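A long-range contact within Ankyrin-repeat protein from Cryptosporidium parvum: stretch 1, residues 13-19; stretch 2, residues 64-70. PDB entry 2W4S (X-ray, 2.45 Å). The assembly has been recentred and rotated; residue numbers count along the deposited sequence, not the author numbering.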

# COMPACT_ATOMS: atom_id res chain seq x y z
N THR C 13 1.67 1.25 -6.27
CA THR C 13 1.34 1.34 -4.86
C THR C 13 2.60 1.45 -4.00
O THR C 13 2.69 2.35 -3.15
CB THR C 13 0.54 0.14 -4.41
OG1 THR C 13 -0.72 0.15 -5.09
CG2 THR C 13 0.32 0.14 -2.89
N ILE C 14 3.56 0.54 -4.20
CA ILE C 14 4.77 0.55 -3.39
C ILE C 14 5.56 1.84 -3.68
O ILE C 14 6.04 2.51 -2.75
CB ILE C 14 5.65 -0.72 -3.65
CG1 ILE C 14 4.82 -2.00 -3.36
CG2 ILE C 14 6.93 -0.68 -2.87
CD1 ILE C 14 5.58 -3.28 -3.52
N VAL C 15 5.67 2.18 -4.96
CA VAL C 15 6.41 3.38 -5.36
C VAL C 15 5.85 4.63 -4.69
O VAL C 15 6.61 5.41 -4.11
CB VAL C 15 6.48 3.54 -6.91
CG1 VAL C 15 6.90 4.94 -7.30
CG2 VAL C 15 7.45 2.52 -7.52
N THR C 16 4.52 4.82 -4.74
CA THR C 16 3.87 5.94 -4.09
C THR C 16 3.99 5.85 -2.56
O THR C 16 4.22 6.84 -1.90
CB THR C 16 2.38 6.01 -4.47
OG1 THR C 16 2.26 6.28 -5.88
CG2 THR C 16 1.64 7.10 -3.67
N GLY C 17 3.82 4.66 -2.02
CA GLY C 17 3.90 4.47 -0.59
C GLY C 17 5.26 4.76 0.02
O GLY C 17 5.33 5.25 1.14
N LEU C 18 6.33 4.45 -0.70
CA LEU C 18 7.69 4.76 -0.23
C LEU C 18 8.26 6.12 -0.67
O LEU C 18 9.33 6.51 -0.21
CB LEU C 18 8.66 3.67 -0.67
CG LEU C 18 8.29 2.22 -0.35
CD1 LEU C 18 9.26 1.35 -1.11
CD2 LEU C 18 8.29 1.94 1.19
N GLN C 19 7.56 6.85 -1.56
CA GLN C 19 8.16 8.02 -2.23
C GLN C 19 9.41 7.63 -3.03
O GLN C 19 10.40 8.37 -3.08
CB GLN C 19 8.50 9.14 -1.23
CG GLN C 19 7.40 9.47 -0.22
CD GLN C 19 6.23 10.20 -0.84
OE1 GLN C 19 5.97 10.09 -2.05
NE2 GLN C 19 5.50 10.95 -0.02
N THR C 64 13.85 7.29 6.68
CA THR C 64 12.64 7.41 5.85
C THR C 64 12.09 6.00 5.66
O THR C 64 12.78 5.01 5.92
CB THR C 64 12.99 8.00 4.46
OG1 THR C 64 13.59 6.99 3.65
CG2 THR C 64 13.95 9.21 4.59
N ILE C 65 10.85 5.88 5.19
CA ILE C 65 10.24 4.57 4.98
C ILE C 65 10.92 3.85 3.81
O ILE C 65 10.98 2.61 3.76
CB ILE C 65 8.68 4.67 4.86
CG1 ILE C 65 8.05 3.31 4.55
CG2 ILE C 65 8.27 5.74 3.85
CD1 ILE C 65 6.51 3.28 4.77
N GLY C 66 11.47 4.62 2.87
CA GLY C 66 12.34 4.03 1.85
C GLY C 66 13.53 3.29 2.47
O GLY C 66 13.86 2.16 2.07
N GLY C 67 14.17 3.90 3.46
CA GLY C 67 15.30 3.27 4.13
C GLY C 67 14.91 2.03 4.90
O GLY C 67 15.68 1.05 4.93
N VAL C 68 13.72 2.05 5.52
CA VAL C 68 13.22 0.90 6.28
C VAL C 68 13.05 -0.30 5.34
O VAL C 68 13.54 -1.40 5.63
CB VAL C 68 11.89 1.21 7.02
CG1 VAL C 68 11.26 -0.08 7.57
CG2 VAL C 68 12.11 2.22 8.18
N PHE C 69 12.39 -0.07 4.21
CA PHE C 69 12.15 -1.08 3.17
C PHE C 69 13.47 -1.69 2.67
O PHE C 69 13.55 -2.90 2.44
CB PHE C 69 11.35 -0.41 2.04
CG PHE C 69 10.91 -1.33 0.93
CD1 PHE C 69 9.67 -1.97 1.00
CD2 PHE C 69 11.71 -1.51 -0.20
CE1 PHE C 69 9.25 -2.80 -0.04
CE2 PHE C 69 11.30 -2.35 -1.25
CZ PHE C 69 10.06 -2.99 -1.17
N CYS C 70 14.51 -0.87 2.55
CA CYS C 70 15.82 -1.39 2.13
C CYS C 70 16.51 -2.25 3.20
O CYS C 70 17.17 -3.23 2.88
CB CYS C 70 16.76 -0.26 1.68
SG CYS C 70 16.16 0.55 0.20
O HOH W 1 11.05 7.17 1.78

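Two helical segments far apart in sequence meet here, with their N-to-C directions at 125° and their axes 10.3 Å apart at closest approach. The backbones come nearest close to the start of the second helix, Leu18 CA lying 5.1 Å from Gly66 CA. No direct hydrogen bond crosses between the stretches; apolar packing and one bridging water join them.

Leu18 is the centre of the apolar contact. Its CA-to-CB bond points sideways, but with chi1 in m and chi2 in t the end of the side chain comes nearer the second helix, where its methyls pack against Ile65 and Phe69. Leu18 CD2 sits 3.6 Å from Ile65 CG1, a close contact of branched aliphatic chains. Leu18 CD1 lies over one face of the Phe69 ring, 3.8 Å from the ring centroid and 15° off the normal, so a weakly polarised C-H group meets the pi cloud. Phe69 and Ile65, four residues apart and thus one helical turn from each other, both direct CA-to-CB toward the first stretch. One turn before Leu18, Ile14 extends the apolar patch: Ile14 CG2 approaches Phe69 CE1 at 4.2 Å. Ile65 also packs against backbone, its CG2 standing 4.0 Å from Gly17 O.

The polar link uses main-chain groups. Leu18 O and Gly66 N are 4.2 Å apart, too far for a direct hydrogen bond, and water 1 spans them: it donates to Leu18 O at 2.7 Å and accepts from Gly66 N at 2.8 Å. Gly66 N lies in the first turn of its helix, where amide groups lack partners from a preceding turn.

Within the second stretch, Thr64 serves the same need as N-cap. Its short side chain, with chi1 in p, brings Thr64 OG1 to 3.1 Å from Gly67 N and accepts that amide's hydrogen bond.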